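Nisin immunity protein (Lactococcus lactis subsp. lactis, PDB 5XHB) takes part in the immunity of the producing bacterium against exogenously supplied nisin and belongs to the lipoproteins of the cell membrane. Local coordinates at residues S16-I21 with V103-L108; F46-I51 with L70-I75; E160-D165 with W194-I199. One frame throughout, in Å; residues are numbered along the deposited sequence.

Contact 1: S16-I21 with V103-L108. With SO4 (sulfate ion), chain B.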
loop_
_atom_site.group_PDB
_atom_site.type_symbol
_atom_site.label_atom_id
_atom_site.label_comp_id
_atom_site.label_asym_id
_atom_site.label_seq_id
_atom_site.Cartn_x
_atom_site.Cartn_y
_atom_site.Cartn_z
ATOM N N SER A 16 -7.742 -1.178 13.223
ATOM C CA SER A 16 -7.641 -0.671 11.850
ATOM C C SER A 16 -8.328 0.678 11.673
ATOM O O SER A 16 -9.372 0.918 12.272
ATOM C CB SER A 16 -8.248 -1.676 10.853
ATOM O OG SER A 16 -8.075 -1.235 9.506
ATOM N N TYR A 17 -7.758 1.555 10.848
ATOM C CA TYR A 17 -8.509 2.734 10.432
ATOM C C TYR A 17 -8.963 2.635 8.965
ATOM O O TYR A 17 -9.516 3.592 8.432
ATOM C CB TYR A 17 -7.697 4.025 10.650
ATOM C CG TYR A 17 -6.366 4.049 9.959
ATOM C CD1 TYR A 17 -5.240 3.523 10.572
ATOM C CD2 TYR A 17 -6.232 4.587 8.687
ATOM C CE1 TYR A 17 -4.011 3.535 9.938
ATOM C CE2 TYR A 17 -5.007 4.598 8.039
ATOM C CZ TYR A 17 -3.903 4.071 8.672
ATOM O OH TYR A 17 -2.681 4.082 8.043
ATOM N N THR A 18 -8.770 1.484 8.316
ATOM C CA THR A 18 -9.195 1.365 6.912
ATOM C C THR A 18 -10.120 0.174 6.634
ATOM O O THR A 18 -10.936 0.218 5.707
ATOM C CB THR A 18 -7.989 1.262 5.946
ATOM O OG1 THR A 18 -7.222 0.089 6.236
ATOM C CG2 THR A 18 -7.089 2.490 6.041
ATOM N N ASN A 19 -10.000 -0.892 7.412
ATOM C CA ASN A 19 -10.724 -2.118 7.085
ATOM C C ASN A 19 -11.988 -2.293 7.923
ATOM O O ASN A 19 -11.958 -2.201 9.162
ATOM C CB ASN A 19 -9.810 -3.341 7.250
ATOM C CG ASN A 19 -8.560 -3.258 6.389
ATOM O OD1 ASN A 19 -8.479 -2.459 5.464
ATOM N ND2 ASN A 19 -7.579 -4.092 6.696
ATOM N N PHE A 20 -13.107 -2.538 7.253
ATOM C CA PHE A 20 -14.369 -2.612 7.971
ATOM C C PHE A 20 -15.378 -3.532 7.319
ATOM O O PHE A 20 -15.207 -3.988 6.185
ATOM C CB PHE A 20 -14.969 -1.207 8.126
ATOM C CG PHE A 20 -15.403 -0.570 6.826
ATOM C CD1 PHE A 20 -14.486 0.111 6.027
ATOM C CD2 PHE A 20 -16.732 -0.622 6.424
ATOM C CE1 PHE A 20 -14.878 0.717 4.841
ATOM C CE2 PHE A 20 -17.141 -0.029 5.238
ATOM C CZ PHE A 20 -16.204 0.642 4.436
ATOM N N ILE A 21 -16.444 -3.802 8.056
ATOM C CA ILE A 21 -17.536 -4.593 7.536
ATOM C C ILE A 21 -18.802 -3.756 7.531
ATOM O O ILE A 21 -19.093 -3.052 8.496
ATOM C CB ILE A 21 -17.747 -5.862 8.368
ATOM C CG1 ILE A 21 -16.475 -6.709 8.335
ATOM C CG2 ILE A 21 -18.931 -6.642 7.849
ATOM C CD1 ILE A 21 -16.480 -7.858 9.327
ATOM N N VAL A 103 -5.647 -1.027 -5.442
ATOM C CA VAL A 103 -5.841 0.373 -5.094
ATOM C C VAL A 103 -5.343 0.570 -3.667
ATOM O O VAL A 103 -5.702 -0.209 -2.769
ATOM C CB VAL A 103 -7.332 0.788 -5.186
ATOM C CG1 VAL A 103 -7.514 2.247 -4.755
ATOM C CG2 VAL A 103 -7.877 0.545 -6.588
ATOM N N LYS A 104 -4.516 1.590 -3.449
ATOM C CA LYS A 104 -3.910 1.810 -2.129
ATOM C C LYS A 104 -4.960 2.183 -1.095
ATOM O O LYS A 104 -5.956 2.839 -1.409
ATOM C CB LYS A 104 -2.826 2.897 -2.210
ATOM C CG LYS A 104 -1.605 2.439 -3.021
ATOM C CD LYS A 104 -0.570 3.528 -3.307
ATOM C CE LYS A 104 0.663 2.894 -3.982
ATOM N NZ LYS A 104 1.701 3.867 -4.428
ATOM N N ALA A 105 -4.741 1.756 0.143
ATOM C CA ALA A 105 -5.623 2.130 1.236
ATOM C C ALA A 105 -5.362 3.584 1.601
ATOM O O ALA A 105 -4.321 4.148 1.247
ATOM C CB ALA A 105 -5.405 1.224 2.459
ATOM N N LEU A 106 -6.318 4.165 2.311
ATOM C CA LEU A 106 -6.242 5.541 2.797
ATOM C C LEU A 106 -4.895 5.840 3.445
ATOM O O LEU A 106 -4.438 5.080 4.297
ATOM C CB LEU A 106 -7.374 5.788 3.805
ATOM C CG LEU A 106 -7.423 7.195 4.407
ATOM C CD1 LEU A 106 -7.702 8.217 3.313
ATOM C CD2 LEU A 106 -8.465 7.268 5.523
ATOM N N ARG A 107 -4.273 6.946 3.046
ATOM C CA ARG A 107 -3.006 7.370 3.627
ATOM C C ARG A 107 -3.212 8.373 4.765
ATOM O O ARG A 107 -3.868 9.396 4.593
ATOM C CB ARG A 107 -2.097 7.993 2.562
ATOM C CG ARG A 107 -1.692 7.049 1.432
ATOM C CD ARG A 107 -1.209 5.723 1.975
ATOM N NE ARG A 107 -0.389 4.970 1.020
ATOM C CZ ARG A 107 -0.588 3.689 0.721
ATOM N NH1 ARG A 107 -1.606 3.030 1.272
ATOM N NH2 ARG A 107 0.224 3.066 -0.125
ATOM N N LEU A 108 -2.634 8.061 5.919
ATOM C CA LEU A 108 -2.689 8.915 7.101
ATOM C C LEU A 108 -2.110 10.300 6.824
ATOM O O LEU A 108 -2.581 11.310 7.354
ATOM C CB LEU A 108 -1.921 8.238 8.226
ATOM C CG LEU A 108 -2.505 8.026 9.613
ATOM C CD1 LEU A 108 -3.978 7.649 9.567
ATOM C CD2 LEU A 108 -1.679 6.939 10.288
HETATM S S SO4 B . -1.370 -0.534 0.195
HETATM O O1 SO4 B . -1.921 -1.376 -0.888
HETATM O O2 SO4 B . -0.267 0.271 -0.320
HETATM O O3 SO4 B . -2.397 0.362 0.724
HETATM O O4 SO4 B . -0.895 -1.434 1.240
HETATM O O HOH W 1 -0.500 5.869 6.148
#
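Tyr17 reaches from 16-21 to the loop 103-108 and lays one face of its ring against Leu108. The methyl CD1 of Leu108 stands over that face as a CH-pi contact, 3.8 Å from the ring centroid and 20° off the normal, shifted toward the rim atoms CE2 and CZ; CE2 lies 3.6 Å from CD1. The second methyl, CD2, sits near Tyr17 OH. At the ring edge, near its plane, Leu106 O lies 3.8 Å from Tyr17 CE2. A water that accepts from Leu108 N, 3.1 Å away, also forms a weak hydrogen bond with Tyr17 OH.

Beside the ring, Thr18 offers only its methyl: CG2 is 4.0 Å from Leu106 CB and 4.2 Å from Ala105 CB. Its hydroxyl OG1 instead donates to Asn19 OD1 from above the carbonyl plane, 2.9 Å away. No hydrogen bond joins the two segments directly, and the packing is mainly apolar. Ala105 N and Arg107 NH1 both donate to O3 of a sulfate, probably from the crystallisation liquor, and Arg107 NH2 to O2; the ion is also hydrogen-bonded to Tyr134 OH, Thr208 OG1 and Leu207 N of the C-terminal half. Asp120 forms salt bridges with Lys104 NZ and Arg107 NE.

Tyr17 and Leu108 also touch Leu70 and Val52, tying the loop to strands 67-78 and 39-53. Just before Tyr17, Ser16 OG accepts from the backbone N of Thr18 and of Asn19, the signature of an ST turn and an ST motif leading into strand 19-22.

Contact 2: F46-I51 with L70-I75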
loop_
_atom_site.group_PDB
_atom_site.type_symbol
_atom_site.label_atom_id
_atom_site.label_comp_id
_atom_site.label_asym_id
_atom_site.label_seq_id
_atom_site.Cartn_x
_atom_site.Cartn_y
_atom_site.Cartn_z
ATOM N N PHE A 46 -23.319 7.006 10.295
ATOM C CA PHE A 46 -22.529 6.567 11.442
ATOM C C PHE A 46 -21.473 7.624 11.724
ATOM O O PHE A 46 -21.172 8.448 10.862
ATOM C CB PHE A 46 -21.874 5.205 11.186
ATOM C CG PHE A 46 -20.622 5.283 10.352
ATOM C CD1 PHE A 46 -20.695 5.399 8.973
ATOM C CD2 PHE A 46 -19.373 5.253 10.952
ATOM C CE1 PHE A 46 -19.535 5.482 8.205
ATOM C CE2 PHE A 46 -18.208 5.336 10.188
ATOM C CZ PHE A 46 -18.295 5.459 8.819
ATOM N N TYR A 47 -20.902 7.578 12.924
ATOM C CA TYR A 47 -19.867 8.514 13.335
ATOM C C TYR A 47 -18.850 7.771 14.188
ATOM O O TYR A 47 -19.202 7.187 15.211
ATOM C CB TYR A 47 -20.482 9.686 14.118
ATOM C CG TYR A 47 -19.510 10.768 14.514
ATOM C CD1 TYR A 47 -18.718 10.643 15.648
ATOM C CD2 TYR A 47 -19.386 11.924 13.753
ATOM C CE1 TYR A 47 -17.823 11.633 16.011
ATOM C CE2 TYR A 47 -18.494 12.926 14.113
ATOM C CZ TYR A 47 -17.718 12.774 15.243
ATOM O OH TYR A 47 -16.829 13.753 15.613
ATOM N N LYS A 48 -17.592 7.791 13.773
ATOM C CA LYS A 48 -16.546 7.116 14.521
ATOM C C LYS A 48 -15.295 7.982 14.586
ATOM O O LYS A 48 -14.836 8.499 13.576
ATOM C CB LYS A 48 -16.236 5.755 13.880
ATOM C CG LYS A 48 -15.082 4.992 14.527
ATOM C CD LYS A 48 -15.417 4.547 15.944
ATOM C CE LYS A 48 -14.515 3.394 16.383
ATOM N NZ LYS A 48 -14.543 3.165 17.861
ATOM N N LEU A 49 -14.750 8.154 15.784
ATOM C CA LEU A 49 -13.515 8.898 15.921
ATOM C C LEU A 49 -12.370 7.948 16.225
ATOM O O LEU A 49 -12.454 7.129 17.138
ATOM C CB LEU A 49 -13.637 9.970 17.016
ATOM C CG LEU A 49 -12.405 10.866 17.156
ATOM C CD1 LEU A 49 -12.807 12.319 17.356
ATOM C CD2 LEU A 49 -11.550 10.397 18.317
ATOM N N LEU A 50 -11.299 8.063 15.454
ATOM C CA LEU A 50 -10.107 7.269 15.686
ATOM C C LEU A 50 -8.922 8.187 15.880
ATOM O O LEU A 50 -8.826 9.231 15.235
ATOM C CB LEU A 50 -9.838 6.313 14.515
ATOM C CG LEU A 50 -10.896 5.238 14.233
ATOM C CD1 LEU A 50 -10.468 4.368 13.063
ATOM C CD2 LEU A 50 -11.127 4.382 15.460
ATOM N N ILE A 51 -8.016 7.786 16.764
ATOM C CA ILE A 51 -6.773 8.505 16.981
ATOM C C ILE A 51 -5.611 7.613 16.575
ATOM O O ILE A 51 -5.453 6.523 17.117
ATOM C CB ILE A 51 -6.615 8.928 18.453
ATOM C CG1 ILE A 51 -7.799 9.796 18.885
ATOM C CG2 ILE A 51 -5.297 9.655 18.650
ATOM C CD1 ILE A 51 -7.742 10.228 20.357
ATOM N N LEU A 70 -8.913 11.118 13.258
ATOM C CA LEU A 70 -9.791 10.906 12.115
ATOM C C LEU A 70 -11.235 10.826 12.552
ATOM O O LEU A 70 -11.591 10.048 13.439
ATOM C CB LEU A 70 -9.420 9.630 11.372
ATOM C CG LEU A 70 -8.002 9.504 10.834
ATOM C CD1 LEU A 70 -7.874 8.143 10.173
ATOM C CD2 LEU A 70 -7.676 10.630 9.858
ATOM N N VAL A 71 -12.074 11.636 11.930
ATOM C CA VAL A 71 -13.506 11.479 12.115
ATOM C C VAL A 71 -14.103 10.791 10.884
ATOM O O VAL A 71 -14.111 11.364 9.784
ATOM C CB VAL A 71 -14.189 12.834 12.364
ATOM C CG1 VAL A 71 -15.699 12.692 12.290
ATOM C CG2 VAL A 71 -13.761 13.368 13.722
ATOM N N LEU A 72 -14.578 9.559 11.081
ATOM C CA LEU A 72 -15.212 8.766 10.032
ATOM C C LEU A 72 -16.710 8.972 10.108
ATOM O O LEU A 72 -17.328 8.699 11.136
ATOM C CB LEU A 72 -14.879 7.272 10.188
ATOM C CG LEU A 72 -13.451 6.943 10.622
ATOM C CD1 LEU A 72 -13.283 5.440 10.796
ATOM C CD2 LEU A 72 -12.492 7.461 9.601
ATOM N N ASN A 73 -17.304 9.449 9.025
ATOM C CA ASN A 73 -18.668 9.946 9.112
ATOM C C ASN A 73 -19.485 9.673 7.860
ATOM O O ASN A 73 -19.325 10.367 6.851
ATOM C CB ASN A 73 -18.634 11.446 9.390
ATOM C CG ASN A 73 -19.981 11.999 9.821
ATOM O OD1 ASN A 73 -20.871 11.263 10.272
ATOM N ND2 ASN A 73 -20.134 13.310 9.694
ATOM N N ASN A 74 -20.343 8.653 7.953
ATOM C CA ASN A 74 -21.316 8.276 6.930
ATOM C C ASN A 74 -20.718 7.645 5.690
ATOM O O ASN A 74 -19.572 7.900 5.338
ATOM C CB ASN A 74 -22.147 9.481 6.508
ATOM C CG ASN A 74 -22.783 10.171 7.686
ATOM O OD1 ASN A 74 -23.086 9.537 8.691
ATOM N ND2 ASN A 74 -22.971 11.475 7.579
ATOM N N ILE A 75 -21.527 6.810 5.048
ATOM C CA ILE A 75 -21.223 6.276 3.723
ATOM C C ILE A 75 -22.187 6.911 2.737
ATOM O O ILE A 75 -23.391 6.975 3.004
ATOM C CB ILE A 75 -21.351 4.734 3.681
ATOM C CG1 ILE A 75 -20.305 4.100 4.592
ATOM C CG2 ILE A 75 -21.204 4.205 2.243
ATOM C CD1 ILE A 75 -20.213 2.604 4.497
#
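Phe46-Ile51 and Leu70-Ile75 run antiparallel, their axes 4.6 Å apart at closest approach and 166° between directions, with Lys48-Leu72 and Leu50-Leu70 as hydrogen-bonded pairs and Tyr47-Asn73 and Leu49-Val71 as non-hydrogen-bonded ones. Each hydrogen-bonded pair exchanges two backbone bonds; the Leu70 N to Leu50 O bond is 2.7 Å long and nearly straight.

At Asn74 the pattern changes. The side-chain OD1 of Asn74 accepts from Phe46 N, 3.0 Å away and in the carbonyl plane, whereas the return bond from Asn74 N to Phe46 O is weak. A positive phi of 72° at Asn74 goes with this departure from regular pairing, and its ND2 donates to Tyr76 OH. The Phe46 ring lies obliquely against the backbone of 72-75: CE1 comes 3.3 Å from Asn74 N, and CE2 packs 3.9 Å from Leu72 CB. Phe46 CE1 also meets Ile75 CG1. A chi1 of 80° sets CG between the backbone N and the carbonyl carbon, and from there the ring extends to the facing strand.

The two strands are neighbours in the antiparallel sheet of the N-terminal half, where 67-78 lies between 39-53 and 83-87. Leu50 and Leu72 share one face of it; their CD1 methyls meet at 3.8 Å, and Lys48 CG runs beside Leu72 while the rest of the lysine leads away. Leu50 and Leu70 continue to Tyr17 and Leu108 respectively, and Leu72 to Ile87. Tyr47, Leu49 and Val71 take the other face. Val71 places CG1 3.3 Å from Tyr47 CE2 and CG2 near Tyr47 OH, and the same CG2 meets Leu49 CD1 at 3.9 Å, so the valine bridges the phenol and the leucine.

Contact 3: E160-D165 with W194-I199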
loop_
_atom_site.group_PDB
_atom_site.type_symbol
_atom_site.label_atom_id
_atom_site.label_comp_id
_atom_site.label_asym_id
_atom_site.label_seq_id
_atom_site.Cartn_x
_atom_site.Cartn_y
_atom_site.Cartn_z
ATOM N N GLU A 160 16.011 -0.587 -13.841
ATOM C CA GLU A 160 17.268 -0.273 -13.187
ATOM C C GLU A 160 18.153 -1.473 -13.263
ATOM O O GLU A 160 17.695 -2.574 -13.551
ATOM C CB GLU A 160 17.071 0.108 -11.710
ATOM C CG GLU A 160 16.427 1.446 -11.486
ATOM C CD GLU A 160 17.416 2.563 -11.650
ATOM O OE1 GLU A 160 18.609 2.335 -11.343
ATOM O OE2 GLU A 160 17.008 3.663 -12.077
ATOM N N VAL A 161 19.430 -1.243 -12.992
ATOM C CA VAL A 161 20.418 -2.296 -12.934
ATOM C C VAL A 161 21.189 -2.147 -11.634
ATOM O O VAL A 161 21.522 -1.025 -11.231
ATOM C CB VAL A 161 21.407 -2.225 -14.111
ATOM C CG1 VAL A 161 22.484 -3.280 -13.937
ATOM C CG2 VAL A 161 20.679 -2.382 -15.457
ATOM N N ARG A 162 21.466 -3.264 -10.974
ATOM C CA ARG A 162 22.428 -3.274 -9.877
ATOM C C ARG A 162 23.376 -4.434 -10.110
ATOM O O ARG A 162 22.955 -5.539 -10.427
ATOM C CB ARG A 162 21.755 -3.407 -8.494
ATOM C CG ARG A 162 20.844 -2.253 -8.086
ATOM C CD ARG A 162 21.643 -0.964 -7.836
ATOM N NE ARG A 162 20.791 0.141 -7.402
ATOM C CZ ARG A 162 20.127 0.945 -8.229
ATOM N NH1 ARG A 162 20.206 0.766 -9.546
ATOM N NH2 ARG A 162 19.375 1.924 -7.742
ATOM N N VAL A 163 24.660 -4.163 -9.939
ATOM C CA VAL A 163 25.677 -5.189 -9.877
ATOM C C VAL A 163 26.178 -5.151 -8.448
ATOM O O VAL A 163 26.611 -4.095 -7.971
ATOM C CB VAL A 163 26.833 -4.920 -10.858
ATOM C CG1 VAL A 163 27.954 -5.939 -10.655
ATOM C CG2 VAL A 163 26.323 -4.926 -12.303
ATOM N N PHE A 164 26.109 -6.273 -7.748
ATOM C CA PHE A 164 26.353 -6.220 -6.315
ATOM C C PHE A 164 27.111 -7.435 -5.851
ATOM O O PHE A 164 27.151 -8.443 -6.537
ATOM C CB PHE A 164 25.041 -6.070 -5.519
ATOM C CG PHE A 164 23.990 -7.109 -5.840
ATOM C CD1 PHE A 164 23.978 -8.332 -5.191
ATOM C CD2 PHE A 164 23.000 -6.841 -6.782
ATOM C CE1 PHE A 164 22.994 -9.289 -5.474
ATOM C CE2 PHE A 164 22.021 -7.793 -7.085
ATOM C CZ PHE A 164 22.018 -9.015 -6.431
ATOM N N ASP A 165 27.753 -7.305 -4.695
ATOM C CA ASP A 165 28.414 -8.435 -4.063
ATOM C C ASP A 165 27.395 -9.522 -3.804
ATOM O O ASP A 165 26.387 -9.276 -3.154
ATOM C CB ASP A 165 29.074 -8.008 -2.749
ATOM C CG ASP A 165 29.951 -9.092 -2.167
ATOM O OD1 ASP A 165 29.403 -10.149 -1.780
ATOM O OD2 ASP A 165 31.183 -8.884 -2.100
ATOM N N TRP A 194 21.429 -7.863 -11.207
ATOM C CA TRP A 194 19.976 -7.927 -11.304
ATOM C C TRP A 194 19.480 -6.798 -12.168
ATOM O O TRP A 194 19.894 -5.655 -11.996
ATOM C CB TRP A 194 19.316 -7.831 -9.934
ATOM C CG TRP A 194 19.290 -9.104 -9.166
ATOM C CD1 TRP A 194 19.915 -10.289 -9.476
ATOM C CD2 TRP A 194 18.568 -9.329 -7.957
ATOM N NE1 TRP A 194 19.636 -11.233 -8.499
ATOM C CE2 TRP A 194 18.806 -10.665 -7.563
ATOM C CE3 TRP A 194 17.751 -8.526 -7.158
ATOM C CZ2 TRP A 194 18.244 -11.216 -6.407
ATOM C CZ3 TRP A 194 17.192 -9.076 -6.011
ATOM C CH2 TRP A 194 17.440 -10.411 -5.651
ATOM N N ASP A 195 18.589 -7.127 -13.095
ATOM C CA ASP A 195 17.958 -6.124 -13.929
ATOM C C ASP A 195 16.510 -6.039 -13.469
ATOM O O ASP A 195 15.794 -7.029 -13.521
ATOM C CB ASP A 195 18.073 -6.508 -15.408
ATOM C CG ASP A 195 19.530 -6.732 -15.829
ATOM O OD1 ASP A 195 20.380 -5.917 -15.420
ATOM O OD2 ASP A 195 19.833 -7.723 -16.531
ATOM N N TYR A 196 16.105 -4.872 -12.981
ATOM C CA TYR A 196 14.815 -4.725 -12.298
ATOM C C TYR A 196 13.780 -4.149 -13.243
ATOM O O TYR A 196 13.978 -3.055 -13.802
ATOM C CB TYR A 196 14.929 -3.802 -11.085
ATOM C CG TYR A 196 15.989 -4.163 -10.068
ATOM C CD1 TYR A 196 17.342 -4.047 -10.370
ATOM C CD2 TYR A 196 15.636 -4.548 -8.782
ATOM C CE1 TYR A 196 18.325 -4.349 -9.424
ATOM C CE2 TYR A 196 16.617 -4.861 -7.827
ATOM C CZ TYR A 196 17.960 -4.743 -8.164
ATOM O OH TYR A 196 18.941 -5.041 -7.241
ATOM N N GLY A 197 12.670 -4.859 -13.402
ATOM C CA GLY A 197 11.636 -4.428 -14.325
ATOM C C GLY A 197 10.422 -3.826 -13.630
ATOM O O GLY A 197 10.544 -2.893 -12.835
ATOM N N GLU A 198 9.247 -4.375 -13.930
ATOM C CA GLU A 198 7.997 -3.827 -13.408
ATOM C C GLU A 198 7.755 -4.239 -11.967
ATOM O O GLU A 198 8.284 -5.247 -11.504
ATOM C CB GLU A 198 6.822 -4.281 -14.272
ATOM C CG GLU A 198 6.923 -3.811 -15.699
ATOM C CD GLU A 198 5.734 -4.229 -16.540
ATOM O OE1 GLU A 198 4.909 -5.063 -16.091
ATOM O OE2 GLU A 198 5.634 -3.722 -17.670
ATOM N N ILE A 199 6.929 -3.461 -11.276
ATOM C CA ILE A 199 6.402 -3.861 -9.977
ATOM C C ILE A 199 4.888 -4.007 -10.109
ATOM O O ILE A 199 4.226 -3.155 -10.708
ATOM C CB ILE A 199 6.764 -2.847 -8.867
ATOM C CG1 ILE A 199 8.263 -2.965 -8.563
ATOM C CG2 ILE A 199 5.970 -3.145 -7.591
ATOM C CD1 ILE A 199 8.811 -1.856 -7.770
HETATM O O HOH W 2 16.381 -3.321 -15.997
#
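Tyr196 turns its ring edge to the backbone of 160-165. Its CB lies 3.9 Å from Glu160 O, and CD1 comes nearer, 3.5 Å from the same oxygen, which sits at the ring edge. CE1 then meets Arg162 CG at 3.5 Å, CZ lies near Arg162 CB and CG, and OH ends beside both carbons while hydrogen-bonding to Ser129 O. The two side chains cross at about a right angle. A chi2 of -68° bends the arginine at CD; farther on, NH1 reaches Glu160 OE1, a 2.9 Å salt bridge, and Val161 O.

Farther along, Phe164 turns its edge to the face of Trp194 in a T-shaped stack: the ring planes stand at 89° and CE2 is 3.7 Å from Trp194 CG. Antiparallel backbone bonds join Glu160 to Tyr196 and Arg162 to Trp194, and a water donates to both Glu160 O and Tyr196 O. On the other face Val161 CG2 touches Asp195 OD1.

Packing and backbone bonds thus join the strands, while Arg162 NH1 is gripped twice within its own strand by acceptors in the guanidinium plane, which should limit that group's rotation.

How the contacts relate
Contacts 1 and 2 belong together: their centres are 12 Å apart, they touch through Tyr17 with Leu50, Leu108 with Leu70 and Phe20 with Ile75, and both reach the antiparallel sheet of the N-terminal half. Along the chain, contact 2 is nested inside the loop closed by contact 1. Contact 3 comes later, in a separate antiparallel sheet, within the range of the Spa1 C-terminal family. Its centre lies 31 Å from that of contact 1 and 43 Å from that of contact 2, on the opposite side of the chain's centre from contact 2. Loop 103-108 packs against the first sheet and precedes the second in the chain; its sulfate also meets Leu207 and Thr208.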